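Long-range contacts in TqaA (Penicillium aethiopicum, PDB 5EJD), which probably works as a nonribosomal peptide synthetase, of which this C-terminal condensation-type domain binds the phosphopantetheine arm that carries the peptide: residues A[197-202]-A[316-321]; A[173-178]-A[302-307]; A[50-55]-A[167-172]; A[295-300]-A[377-382]. All coordinates share one frame; numbering follows the deposited sequence.

Contact 1 (A[197-202]-A[316-321]); sequences SDFAHY and GCTLNF. With PNS (4'-phosphopantetheine), chain R.
Two groups grip the phenol oxygen of Tyr-202: water 1, which donates to Tyr-202 OH over 2.8 Å, and the backbone O of Gly-303. The same water gives its other hydrogen to Thr-318 O at 3.0 Å, bridging a gap in which Tyr-202 OH and Thr-318 O are 3.8 Å apart. While the water lies in the ring plane at the edge, Thr-318 covers one face. Its methyl CG2 stands 3.7 Å from the centroid of the Tyr-202 ring and 4° off the normal, a CH-pi contact directly over the centre. With chi1 of Thr-318 at 64°, CG2 points over this ring, and OG1 is turned to a hydrogen bond with Asn-302 O. The methyl also meets the edge of the Phe-199 ring, so one branch serves two aromatic side chains a helical turn apart. Phe-199, extended with CG anti to its N (chi1 -173°), reaches obliquely to the backbone of the loop, CE1 lying 3.3 Å from Cys-317 O and CD1 4.0 Å from Gly-316 CA. A side chain at Gly-316 would run into that ring. At the helix start Asp-198 is the N-cap, its OD2 receiving His-201 ND1 at 2.7 Å and, weakly, His-201 N. The first turn of helix 199-208 thus rests on the end of the loop between strands 294-301 and 320-327, consistent with the floor loop of condensation domains. Helix 47-54 flanks it, Gln-49 touching Phe-199 and Phe-52 touching Cys-317 and Leu-319, before the chain enters strand 320-327.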
# COMPACT_ATOMS: atom_id res chain seq x y z
N SER A 197 1.68 9.79 13.85
CA SER A 197 1.22 8.61 14.59
C SER A 197 1.95 7.39 14.14
O SER A 197 2.72 7.42 13.23
CB SER A 197 -0.26 8.37 14.37
OG SER A 197 -0.96 9.50 14.74
N ASP A 198 1.64 6.27 14.78
CA ASP A 198 2.25 5.04 14.37
C ASP A 198 1.17 4.05 13.94
O ASP A 198 -0.04 4.26 14.04
CB ASP A 198 3.20 4.50 15.49
CG ASP A 198 2.62 4.59 16.81
OD1 ASP A 198 3.32 5.01 17.81
OD2 ASP A 198 1.44 4.27 16.79
N PHE A 199 1.64 2.92 13.47
CA PHE A 199 0.76 1.88 13.01
C PHE A 199 -0.14 1.34 14.13
O PHE A 199 -1.28 0.99 13.89
CB PHE A 199 1.58 0.76 12.37
CG PHE A 199 0.74 -0.30 11.71
CD1 PHE A 199 -0.03 0.01 10.62
CD2 PHE A 199 0.77 -1.60 12.17
CE1 PHE A 199 -0.79 -0.94 10.00
CE2 PHE A 199 -0.01 -2.56 11.58
CZ PHE A 199 -0.80 -2.23 10.48
N ALA A 200 0.37 1.26 15.36
CA ALA A 200 -0.45 0.81 16.47
C ALA A 200 -1.73 1.66 16.63
O ALA A 200 -2.79 1.11 16.82
CB ALA A 200 0.35 0.81 17.75
N HIS A 201 -1.60 2.99 16.52
CA HIS A 201 -2.72 3.88 16.58
C HIS A 201 -3.76 3.56 15.50
O HIS A 201 -4.95 3.67 15.75
CB HIS A 201 -2.28 5.36 16.47
CG HIS A 201 -1.68 5.91 17.72
ND1 HIS A 201 -0.51 5.42 18.27
CD2 HIS A 201 -2.09 6.90 18.55
CE1 HIS A 201 -0.22 6.08 19.37
NE2 HIS A 201 -1.17 6.98 19.57
N TYR A 202 -3.33 3.13 14.34
CA TYR A 202 -4.26 2.69 13.29
C TYR A 202 -5.05 1.46 13.72
O TYR A 202 -6.27 1.40 13.50
CB TYR A 202 -3.50 2.41 12.00
CG TYR A 202 -4.31 1.83 10.87
CD1 TYR A 202 -5.03 2.66 10.04
CD2 TYR A 202 -4.34 0.49 10.61
CE1 TYR A 202 -5.77 2.16 8.98
CE2 TYR A 202 -5.12 -0.03 9.57
CZ TYR A 202 -5.83 0.82 8.75
OH TYR A 202 -6.59 0.38 7.70
N GLY A 316 3.40 2.38 7.94
CA GLY A 316 2.96 1.03 8.18
C GLY A 316 2.27 0.47 6.98
O GLY A 316 2.20 1.10 5.93
N CYS A 317 1.78 -0.75 7.13
CA CYS A 317 1.09 -1.45 6.07
C CYS A 317 -0.41 -1.45 6.36
O CYS A 317 -0.91 -2.36 7.00
CB CYS A 317 1.61 -2.87 5.97
SG CYS A 317 0.83 -3.82 4.66
N THR A 318 -1.10 -0.42 5.90
CA THR A 318 -2.54 -0.32 6.08
C THR A 318 -3.28 -0.92 4.86
O THR A 318 -4.46 -0.98 4.87
CB THR A 318 -2.99 1.13 6.24
OG1 THR A 318 -2.71 1.84 5.04
CG2 THR A 318 -2.27 1.80 7.38
N LEU A 319 -2.56 -1.38 3.84
CA LEU A 319 -3.16 -2.05 2.69
C LEU A 319 -4.14 -3.11 3.09
O LEU A 319 -3.97 -3.78 4.10
CB LEU A 319 -2.11 -2.84 1.91
CG LEU A 319 -1.08 -2.08 1.18
CD1 LEU A 319 -0.24 -3.06 0.40
CD2 LEU A 319 -1.72 -1.06 0.27
N ASN A 320 -5.12 -3.32 2.23
CA ASN A 320 -6.02 -4.42 2.40
C ASN A 320 -6.35 -5.04 1.05
O ASN A 320 -6.29 -4.36 0.03
CB ASN A 320 -7.30 -3.94 3.12
CG ASN A 320 -8.00 -5.08 3.85
OD1 ASN A 320 -7.53 -6.22 3.86
ND2 ASN A 320 -9.11 -4.78 4.48
N PHE A 321 -6.62 -6.34 1.07
CA PHE A 321 -7.00 -7.08 -0.14
C PHE A 321 -8.43 -7.54 0.05
O PHE A 321 -8.72 -8.37 0.96
CB PHE A 321 -6.09 -8.25 -0.35
CG PHE A 321 -4.66 -7.91 -0.21
CD1 PHE A 321 -4.02 -7.19 -1.19
CD2 PHE A 321 -3.96 -8.29 0.91
CE1 PHE A 321 -2.69 -6.82 -1.06
CE2 PHE A 321 -2.62 -7.96 1.04
CZ PHE A 321 -1.99 -7.21 0.05
O23 PNS R . -7.78 6.27 -8.62
P24 PNS R . -8.63 5.27 -7.87
O26 PNS R . -9.87 4.84 -8.55
O27 PNS R . -7.74 4.14 -7.10
C28 PNS R . -8.16 2.93 -6.52
C29 PNS R . -7.02 2.09 -5.78
C30 PNS R . -6.45 1.64 -7.09
C31 PNS R . -8.11 1.25 -5.09
C32 PNS R . -6.26 3.19 -4.97
O33 PNS R . -7.24 3.94 -4.15
C34 PNS R . -5.43 2.42 -3.96
O35 PNS R . -5.91 2.08 -2.87
N36 PNS R . -4.27 1.85 -3.95
C37 PNS R . -3.21 1.74 -4.86
C38 PNS R . -1.89 1.96 -4.15
C39 PNS R . -1.24 0.79 -3.45
O40 PNS R . -1.68 0.43 -2.40
N41 PNS R . -0.14 0.30 -4.02
C42 PNS R . 0.62 -0.81 -3.51
C43 PNS R . 1.26 -0.51 -2.19
S44 PNS R . 2.92 -1.21 -2.12
O HOH W 1 -6.95 -2.02 6.21

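Contact 2 (A[173-178]-A[302-307]); sequences DGVSIP and NGRNLP. With PNS (4'-phosphopantetheine), chain R.
Val-175 and Asn-302 face each other across a loop leading into helix 177-188 and an irregular loop, whose CA atoms come no nearer than 7.7 Å, so side chains and a water must span the gap. The main link is a salt bridge, Asp-173 OD2 to Arg-304 NH1 at 2.8 Å, weak as a hydrogen bond because the N-H is far from straight. The carboxylate oxygen lies at the guanidinium edge and in its plane, yet the two flat groups are turned 67° apart. A bend at chi3 of Arg-304 (113°) brings the guanidinium round to the acid, and CG1 of Val-175 covers one of its faces, 4.1 Å from NE. Beyond the pair, Arg-304 NE and NH2 are fixed by the backbone O of Ile-311 and of Leu-314. Asp-173 and Gly-174 close the SHxxxDG sequence, the form that the HHxxxDG motif of condensation domains takes here, and the aspartate braces the loop after it: OD1 accepts Ser-176 OG at 2.7 Å, from well above the carboxylate plane, and Ser-176 N at 3.1 Å, an Asx motif. OD2 also takes Thr-318 N, and water 2 donates weakly to OD2 and also to Asn-302 O. An asparagine at Asp-173 would probably leave the buried Arg-304 without its opposite charge. Asn-302 looks both ways: OD1 accepts Arg-304 N at 3.0 Å in an Asx turn, while ND2 donates to PNS O35 at 3.0 Å and weakly to O33. Ile-41 of the neighbouring TqaA chain packs on Val-175, and its Met-44 on Arg-304.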
# COMPACT_ATOMS: atom_id res chain seq x y z
N ASP A 173 3.82 0.59 3.24
CA ASP A 173 3.07 0.51 2.02
C ASP A 173 3.38 1.68 1.08
O ASP A 173 4.16 2.56 1.42
CB ASP A 173 1.59 0.44 2.33
CG ASP A 173 1.10 1.61 3.14
OD1 ASP A 173 1.68 2.74 3.09
OD2 ASP A 173 0.06 1.37 3.82
N GLY A 174 2.74 1.70 -0.08
CA GLY A 174 3.12 2.64 -1.12
C GLY A 174 2.84 4.09 -0.78
O GLY A 174 3.57 4.98 -1.19
N VAL A 175 1.78 4.32 -0.03
CA VAL A 175 1.48 5.65 0.41
C VAL A 175 2.53 6.20 1.37
O VAL A 175 2.86 7.36 1.31
CB VAL A 175 0.13 5.67 1.11
CG1 VAL A 175 -0.11 7.01 1.76
CG2 VAL A 175 -0.97 5.34 0.12
N SER A 176 3.05 5.36 2.24
CA SER A 176 3.84 5.81 3.39
C SER A 176 5.38 5.63 3.23
O SER A 176 6.14 6.34 3.84
CB SER A 176 3.33 5.09 4.67
OG SER A 176 3.69 3.69 4.68
N ILE A 177 5.83 4.70 2.39
CA ILE A 177 7.25 4.55 2.17
C ILE A 177 7.98 5.86 1.77
O ILE A 177 9.10 6.08 2.24
CB ILE A 177 7.57 3.34 1.24
CG1 ILE A 177 9.06 2.96 1.25
CG2 ILE A 177 7.19 3.61 -0.18
CD1 ILE A 177 9.50 2.39 2.57
N PRO A 178 7.39 6.75 0.94
CA PRO A 178 8.11 8.01 0.65
C PRO A 178 8.38 8.85 1.86
O PRO A 178 9.32 9.63 1.87
CB PRO A 178 7.14 8.79 -0.24
CG PRO A 178 6.25 7.75 -0.82
CD PRO A 178 6.10 6.70 0.24
N ASN A 302 -6.09 1.01 -0.17
CA ASN A 302 -5.08 1.62 0.63
C ASN A 302 -5.37 1.64 2.11
O ASN A 302 -4.45 1.81 2.93
CB ASN A 302 -4.74 3.01 0.12
CG ASN A 302 -5.91 3.96 0.18
OD1 ASN A 302 -6.35 4.34 1.24
ND2 ASN A 302 -6.42 4.34 -0.97
N GLY A 303 -6.63 1.47 2.46
CA GLY A 303 -7.00 1.32 3.87
C GLY A 303 -6.94 2.58 4.73
O GLY A 303 -7.01 2.49 5.98
N ARG A 304 -6.86 3.73 4.09
CA ARG A 304 -6.60 4.98 4.80
C ARG A 304 -7.78 5.97 4.73
O ARG A 304 -7.60 7.14 4.97
CB ARG A 304 -5.23 5.57 4.36
CG ARG A 304 -4.08 4.73 4.94
CD ARG A 304 -2.72 4.76 4.23
NE ARG A 304 -1.78 5.41 5.09
CZ ARG A 304 -0.68 4.91 5.62
NH1 ARG A 304 -0.21 3.72 5.36
NH2 ARG A 304 -0.03 5.69 6.41
N ASN A 305 -8.98 5.47 4.39
CA ASN A 305 -10.16 6.30 4.33
C ASN A 305 -10.89 6.30 5.67
O ASN A 305 -12.05 5.97 5.75
CB ASN A 305 -11.12 5.90 3.18
CG ASN A 305 -12.33 6.85 3.05
OD1 ASN A 305 -12.23 8.10 3.19
ND2 ASN A 305 -13.51 6.26 2.83
N LEU A 306 -10.18 6.67 6.73
CA LEU A 306 -10.72 6.63 8.07
C LEU A 306 -10.47 7.97 8.72
O LEU A 306 -9.46 8.64 8.44
CB LEU A 306 -10.04 5.57 8.90
CG LEU A 306 -10.36 4.12 8.56
CD1 LEU A 306 -9.49 3.19 9.38
CD2 LEU A 306 -11.81 3.82 8.82
N PRO A 307 -11.38 8.38 9.59
CA PRO A 307 -11.25 9.71 10.21
C PRO A 307 -10.31 9.69 11.43
O PRO A 307 -10.77 9.82 12.55
CB PRO A 307 -12.70 10.05 10.60
CG PRO A 307 -13.32 8.71 10.84
CD PRO A 307 -12.72 7.82 9.79
O23 PNS R . -7.78 6.27 -8.62
P24 PNS R . -8.63 5.27 -7.87
O26 PNS R . -9.87 4.84 -8.55
O27 PNS R . -7.74 4.14 -7.10
C28 PNS R . -8.16 2.93 -6.52
C29 PNS R . -7.02 2.09 -5.78
C30 PNS R . -6.45 1.64 -7.09
C31 PNS R . -8.11 1.25 -5.09
C32 PNS R . -6.26 3.19 -4.97
O33 PNS R . -7.24 3.94 -4.15
C34 PNS R . -5.43 2.42 -3.96
O35 PNS R . -5.91 2.08 -2.87
N36 PNS R . -4.27 1.85 -3.95
C37 PNS R . -3.21 1.74 -4.86
C38 PNS R . -1.89 1.96 -4.15
C39 PNS R . -1.24 0.79 -3.45
O40 PNS R . -1.68 0.43 -2.40
N41 PNS R . -0.14 0.30 -4.02
C42 PNS R . 0.62 -0.81 -3.51
C43 PNS R . 1.26 -0.51 -2.19
S44 PNS R . 2.92 -1.21 -2.12
O HOH W 2 -1.88 2.24 2.37

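Contact 3 (A[50-55]-A[167-172]); sequences HVFIKR and ISHSQW. With PNS (4'-phosphopantetheine), chain R.
Phe-52, on the helix 47-54, lays its ring flat on the imidazole of His-169. The planes differ by 3° and the centroids are 3.8 Å apart, a face-to-face stack; the atoms of the imidazole lie over phenyl carbons, ND1 3.6 Å from Phe-52 CE2. CB of His-169 follows over the same phenyl face as a CH-pi contact. With CG anti to its carbonyl carbon (chi1 -75°), Phe-52 leans from the helix toward the short 3-10 turn, where its CB also nears Ser-170 N. Replacing Phe-52 by an alanine would probably uncover one face of the His-169 ring and leave the imidazole less firmly held against turning. Next, Ile-53 sets CG1 and CD1 alongside CB of Ser-170, both at 3.9 Å, beside the pair of hydroxyls Ser-168 OG and Ser-170 OG that are hydrogen-bonded to each other at 2.8 Å. Across the contact Ser-168 and His-169 open the SHxxxDG motif, at the point where strand 160-168 gives way to the 3-10 turn. The opposite face of the imidazole is covered by the indole of Trp-172, and the backbone O of Trp-172 accepts a weak bond from His-169 ND1. Held between two aromatic rings, the histidine presents its edge to the pantetheine thiol: NE2 is 3.7 Å from PNS S44, which lies in the ring plane. The stacks hold the plane of the imidazole, and the weak bond from ND1 to Trp-172 O probably favours the orientation in which NE2 is turned to the thiol.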
# COMPACT_ATOMS: atom_id res chain seq x y z
N HIS A 50 0.31 -10.38 7.53
CA HIS A 50 0.60 -11.82 7.48
C HIS A 50 0.72 -12.33 6.03
O HIS A 50 1.53 -13.20 5.73
CB HIS A 50 -0.48 -12.58 8.24
CG HIS A 50 -0.07 -13.95 8.69
ND1 HIS A 50 -0.98 -14.96 8.92
CD2 HIS A 50 1.14 -14.47 8.98
CE1 HIS A 50 -0.35 -16.05 9.31
NE2 HIS A 50 0.94 -15.77 9.36
N VAL A 51 -0.10 -11.80 5.12
CA VAL A 51 0.00 -12.18 3.71
C VAL A 51 1.42 -11.95 3.25
O VAL A 51 2.02 -12.81 2.58
CB VAL A 51 -0.92 -11.33 2.83
CG1 VAL A 51 -0.55 -11.42 1.39
CG2 VAL A 51 -2.36 -11.74 3.04
N PHE A 52 1.97 -10.80 3.60
CA PHE A 52 3.30 -10.46 3.16
C PHE A 52 4.39 -11.29 3.83
O PHE A 52 5.36 -11.70 3.19
CB PHE A 52 3.57 -8.99 3.39
CG PHE A 52 2.89 -8.10 2.45
CD1 PHE A 52 3.02 -8.28 1.09
CD2 PHE A 52 2.14 -7.01 2.91
CE1 PHE A 52 2.41 -7.42 0.19
CE2 PHE A 52 1.51 -6.15 2.01
CZ PHE A 52 1.66 -6.35 0.64
N ILE A 53 4.22 -11.53 5.12
CA ILE A 53 5.18 -12.30 5.87
C ILE A 53 5.23 -13.73 5.35
O ILE A 53 6.31 -14.28 5.21
CB ILE A 53 4.87 -12.27 7.37
CG1 ILE A 53 5.19 -10.89 7.92
CG2 ILE A 53 5.67 -13.33 8.12
CD1 ILE A 53 4.71 -10.66 9.35
N LYS A 54 4.08 -14.32 5.02
CA LYS A 54 4.07 -15.71 4.51
C LYS A 54 4.67 -15.83 3.11
O LYS A 54 5.03 -16.90 2.70
CB LYS A 54 2.67 -16.33 4.44
CG LYS A 54 2.01 -16.71 5.76
CD LYS A 54 0.52 -17.06 5.55
CE LYS A 54 0.44 -18.41 4.85
NZ LYS A 54 -0.94 -18.72 4.38
N ARG A 55 4.78 -14.73 2.39
CA ARG A 55 5.32 -14.76 1.03
C ARG A 55 6.73 -14.26 0.98
O ARG A 55 7.24 -13.99 -0.08
CB ARG A 55 4.42 -13.94 0.12
CG ARG A 55 3.09 -14.61 -0.16
CD ARG A 55 2.02 -13.64 -0.58
NE ARG A 55 0.81 -14.39 -0.88
CZ ARG A 55 -0.02 -14.90 0.02
NH1 ARG A 55 0.21 -14.75 1.33
NH2 ARG A 55 -1.08 -15.56 -0.40
N ILE A 167 13.77 -4.20 5.15
CA ILE A 167 12.47 -4.05 5.75
C ILE A 167 11.48 -5.08 5.21
O ILE A 167 11.52 -5.42 4.04
CB ILE A 167 11.96 -2.59 5.53
CG1 ILE A 167 10.67 -2.33 6.29
CG2 ILE A 167 11.73 -2.31 4.06
CD1 ILE A 167 10.35 -0.84 6.36
N SER A 168 10.59 -5.53 6.05
CA SER A 168 9.52 -6.45 5.68
C SER A 168 8.32 -5.64 5.18
O SER A 168 8.05 -4.57 5.69
CB SER A 168 9.07 -7.26 6.89
OG SER A 168 7.85 -7.96 6.64
N HIS A 169 7.58 -6.17 4.23
CA HIS A 169 6.45 -5.43 3.66
C HIS A 169 5.31 -5.33 4.62
O HIS A 169 4.38 -4.53 4.43
CB HIS A 169 5.99 -6.07 2.37
CG HIS A 169 5.27 -5.14 1.45
ND1 HIS A 169 4.48 -4.11 1.88
CD2 HIS A 169 5.20 -5.11 0.10
CE1 HIS A 169 3.97 -3.48 0.85
NE2 HIS A 169 4.38 -4.07 -0.24
N SER A 170 5.38 -6.07 5.71
CA SER A 170 4.43 -5.88 6.82
C SER A 170 4.64 -4.55 7.54
O SER A 170 3.89 -4.24 8.45
CB SER A 170 4.61 -7.02 7.83
OG SER A 170 5.92 -7.00 8.37
N GLN A 171 5.67 -3.79 7.16
CA GLN A 171 6.02 -2.58 7.85
C GLN A 171 5.89 -1.33 7.00
O GLN A 171 6.22 -0.24 7.47
CB GLN A 171 7.46 -2.68 8.37
CG GLN A 171 7.64 -3.77 9.35
CD GLN A 171 9.11 -4.01 9.68
OE1 GLN A 171 9.83 -4.62 8.90
NE2 GLN A 171 9.52 -3.62 10.89
N TRP A 172 5.45 -1.44 5.76
CA TRP A 172 5.30 -0.26 4.92
C TRP A 172 4.26 -0.49 3.85
O TRP A 172 3.91 -1.61 3.56
CB TRP A 172 6.66 0.11 4.26
CG TRP A 172 7.16 -0.90 3.30
CD1 TRP A 172 7.94 -1.95 3.58
CD2 TRP A 172 6.92 -0.95 1.88
NE1 TRP A 172 8.22 -2.68 2.42
CE2 TRP A 172 7.59 -2.08 1.37
CE3 TRP A 172 6.20 -0.14 1.00
CZ2 TRP A 172 7.55 -2.43 0.02
CZ3 TRP A 172 6.16 -0.50 -0.37
CH2 TRP A 172 6.81 -1.64 -0.82
O23 PNS R . -7.78 6.27 -8.62
P24 PNS R . -8.63 5.27 -7.87
O26 PNS R . -9.87 4.84 -8.55
O27 PNS R . -7.74 4.14 -7.10
C28 PNS R . -8.16 2.93 -6.52
C29 PNS R . -7.02 2.09 -5.78
C30 PNS R . -6.45 1.64 -7.09
C31 PNS R . -8.11 1.25 -5.09
C32 PNS R . -6.26 3.19 -4.97
O33 PNS R . -7.24 3.94 -4.15
C34 PNS R . -5.43 2.42 -3.96
O35 PNS R . -5.91 2.08 -2.87
N36 PNS R . -4.27 1.85 -3.95
C37 PNS R . -3.21 1.74 -4.86
C38 PNS R . -1.89 1.96 -4.15
C39 PNS R . -1.24 0.79 -3.45
O40 PNS R . -1.68 0.43 -2.40
N41 PNS R . -0.14 0.30 -4.02
C42 PNS R . 0.62 -0.81 -3.51
C43 PNS R . 1.26 -0.51 -2.19
S44 PNS R . 2.92 -1.21 -2.12

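Contact 4 (A[295-300]-A[377-382]); sequences VVFGHT and LIVQHQ. With PNS (4'-phosphopantetheine), chain R.
Gly-298 and Ile-378 lie where two parallel strands come closest, CA to CA 4.4 Å, within the mixed sheet whose strand 294-301 is flanked by 377-381 and 320-327. Three backbone hydrogen bonds sew the strands together: Gly-298 N to Leu-377 O at 2.7 Å, Val-379 N to Gly-298 O at 3.0 Å and Thr-300 N to Val-379 O at 3.1 Å. The absence of a side chain at Gly-298 matters, since a CB there would press on Leu-377 O. On the face carrying Phe-297, His-299 and Val-379, Leu-377 CD2 and Val-379 CG2 approach the phenyl ring obliquely, neither over its face nor at its edge, CE2 of Phe-297 lying 3.9 Å from Val-379 CG2. Phe-297 reaches them with CG set between its own N and carbonyl carbon (chi1 56°), and Leu-286 of helix 274-289 packs over both Phe-297 and Leu-377. On the other face CG2 of Ile-378 touches Thr-300 OG1. To either side of this tight middle the strands, inclined at 35°, are wider spaced: CA to CA, Phe-297 and Leu-377 are 5.7 Å apart, Thr-300 and Gln-380 5.2 Å. Past Thr-300 a water takes over, water 3 donating to Thr-300 O and Val-379 O and accepting from His-381 N. Here the pantetheine comes up, CB of His-381 lying 3.7 Å from PNS C30, which sits beside the ring edge. Direct backbone bonds thus run through to Thr-300; beyond it the water satisfies three backbone groups and continues the link where the strands run up to the pantetheine.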
# COMPACT_ATOMS: atom_id res chain seq x y z
N VAL A 295 -18.74 -11.93 -11.57
CA VAL A 295 -17.39 -12.26 -11.17
C VAL A 295 -16.97 -11.54 -9.92
O VAL A 295 -17.33 -10.40 -9.69
CB VAL A 295 -16.36 -12.00 -12.30
CG1 VAL A 295 -16.68 -12.87 -13.52
CG2 VAL A 295 -16.32 -10.56 -12.73
N VAL A 296 -16.23 -12.25 -9.10
CA VAL A 296 -15.62 -11.71 -7.91
C VAL A 296 -14.14 -12.04 -7.86
O VAL A 296 -13.73 -13.18 -8.02
CB VAL A 296 -16.23 -12.29 -6.68
CG1 VAL A 296 -15.57 -11.72 -5.46
CG2 VAL A 296 -17.71 -11.96 -6.67
N PHE A 297 -13.33 -11.01 -7.70
CA PHE A 297 -11.91 -11.16 -7.57
C PHE A 297 -11.40 -10.21 -6.51
O PHE A 297 -12.12 -9.34 -6.05
CB PHE A 297 -11.19 -11.00 -8.95
CG PHE A 297 -11.47 -9.69 -9.66
CD1 PHE A 297 -12.59 -9.54 -10.44
CD2 PHE A 297 -10.60 -8.61 -9.56
CE1 PHE A 297 -12.84 -8.37 -11.13
CE2 PHE A 297 -10.86 -7.43 -10.22
CZ PHE A 297 -11.98 -7.32 -11.01
N GLY A 298 -10.13 -10.31 -6.17
CA GLY A 298 -9.58 -9.45 -5.15
C GLY A 298 -8.95 -8.19 -5.75
O GLY A 298 -8.54 -8.17 -6.92
N HIS A 299 -8.88 -7.16 -4.93
CA HIS A 299 -8.09 -6.00 -5.29
C HIS A 299 -7.57 -5.30 -4.08
O HIS A 299 -8.04 -5.50 -2.97
CB HIS A 299 -8.87 -5.05 -6.22
CG HIS A 299 -9.91 -4.25 -5.52
ND1 HIS A 299 -10.14 -2.93 -5.83
CD2 HIS A 299 -10.79 -4.56 -4.54
CE1 HIS A 299 -11.09 -2.45 -5.06
NE2 HIS A 299 -11.51 -3.42 -4.26
N THR A 300 -6.51 -4.53 -4.30
CA THR A 300 -5.74 -3.88 -3.22
C THR A 300 -6.24 -2.49 -3.00
O THR A 300 -6.38 -1.73 -3.93
CB THR A 300 -4.28 -3.81 -3.59
OG1 THR A 300 -3.81 -5.14 -3.87
CG2 THR A 300 -3.50 -3.24 -2.45
N LEU A 377 -7.17 -14.25 -7.28
CA LEU A 377 -6.69 -13.24 -8.22
C LEU A 377 -6.76 -11.86 -7.52
O LEU A 377 -7.77 -11.54 -6.86
CB LEU A 377 -7.55 -13.20 -9.45
CG LEU A 377 -7.10 -12.13 -10.43
CD1 LEU A 377 -5.86 -12.53 -11.14
CD2 LEU A 377 -8.17 -11.89 -11.47
N ILE A 378 -5.66 -11.11 -7.59
CA ILE A 378 -5.63 -9.81 -6.97
C ILE A 378 -5.08 -8.78 -7.96
O ILE A 378 -4.00 -8.98 -8.51
CB ILE A 378 -4.77 -9.80 -5.72
CG1 ILE A 378 -5.24 -10.87 -4.77
CG2 ILE A 378 -4.85 -8.44 -5.04
CD1 ILE A 378 -4.38 -11.05 -3.55
N VAL A 379 -5.82 -7.69 -8.15
CA VAL A 379 -5.39 -6.62 -9.00
C VAL A 379 -4.94 -5.43 -8.15
O VAL A 379 -5.70 -4.98 -7.31
CB VAL A 379 -6.54 -6.16 -9.88
CG1 VAL A 379 -6.12 -4.98 -10.72
CG2 VAL A 379 -7.00 -7.29 -10.76
N GLN A 380 -3.70 -4.95 -8.36
CA GLN A 380 -3.20 -3.74 -7.70
C GLN A 380 -2.90 -2.68 -8.68
O GLN A 380 -1.86 -2.78 -9.35
CB GLN A 380 -1.82 -3.79 -7.08
CG GLN A 380 -1.65 -4.72 -5.99
CD GLN A 380 -0.69 -4.26 -4.91
OE1 GLN A 380 0.31 -3.52 -5.08
NE2 GLN A 380 -0.95 -4.81 -3.80
N HIS A 381 -3.63 -1.61 -8.63
CA HIS A 381 -3.22 -0.52 -9.42
C HIS A 381 -2.26 0.36 -8.58
O HIS A 381 -2.60 0.80 -7.49
CB HIS A 381 -4.44 0.24 -9.91
CG HIS A 381 -4.07 1.39 -10.77
ND1 HIS A 381 -3.48 1.23 -12.00
CD2 HIS A 381 -4.16 2.72 -10.56
CE1 HIS A 381 -3.27 2.42 -12.55
NE2 HIS A 381 -3.66 3.34 -11.69
N GLN A 382 -1.10 0.69 -9.14
CA GLN A 382 -0.08 1.43 -8.44
C GLN A 382 -0.12 2.96 -8.67
O GLN A 382 0.79 3.52 -9.23
CB GLN A 382 1.27 0.94 -8.89
CG GLN A 382 1.44 -0.55 -8.86
CD GLN A 382 1.71 -1.06 -7.44
OE1 GLN A 382 1.01 -0.71 -6.51
NE2 GLN A 382 2.64 -1.97 -7.31
O23 PNS R . -7.78 6.27 -8.62
P24 PNS R . -8.63 5.27 -7.87
O26 PNS R . -9.87 4.84 -8.55
O27 PNS R . -7.74 4.14 -7.10
C28 PNS R . -8.16 2.93 -6.52
C29 PNS R . -7.02 2.09 -5.78
C30 PNS R . -6.45 1.64 -7.09
C31 PNS R . -8.11 1.25 -5.09
C32 PNS R . -6.26 3.19 -4.97
O33 PNS R . -7.24 3.94 -4.15
C34 PNS R . -5.43 2.42 -3.96
O35 PNS R . -5.91 2.08 -2.87
N36 PNS R . -4.27 1.85 -3.95
C37 PNS R . -3.21 1.74 -4.86
C38 PNS R . -1.89 1.96 -4.15
C39 PNS R . -1.24 0.79 -3.45
O40 PNS R . -1.68 0.43 -2.40
N41 PNS R . -0.14 0.30 -4.02
C42 PNS R . 0.62 -0.81 -3.51
C43 PNS R . 1.26 -0.51 -2.19
S44 PNS R . 2.92 -1.21 -2.12
O HOH W 3 -5.81 -2.01 -6.61

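In the fold
All four contacts touch the phosphopantetheine and lie along its path through the domain. Contacts 1 and 2, with centres about 7 Å apart, are interlocked in the same loop: Thr-318 OG1 is 2.7 Å from Asn-302 O. Contact 3 lies about 12 Å from contact 1, centre to centre, and packs against it, Phe-52 CE2 3.6 Å from Cys-317 SG; it borders the thiol end of the arm. Contact 4, about 17 Å from the centre of contact 2, leads into it along the chain, since a single residue separates 295-300 from 302-307. Contacts 1 and 4 share the six-stranded sheet, Phe-321 CD1 lying 3.4 Å from Thr-300 OG1.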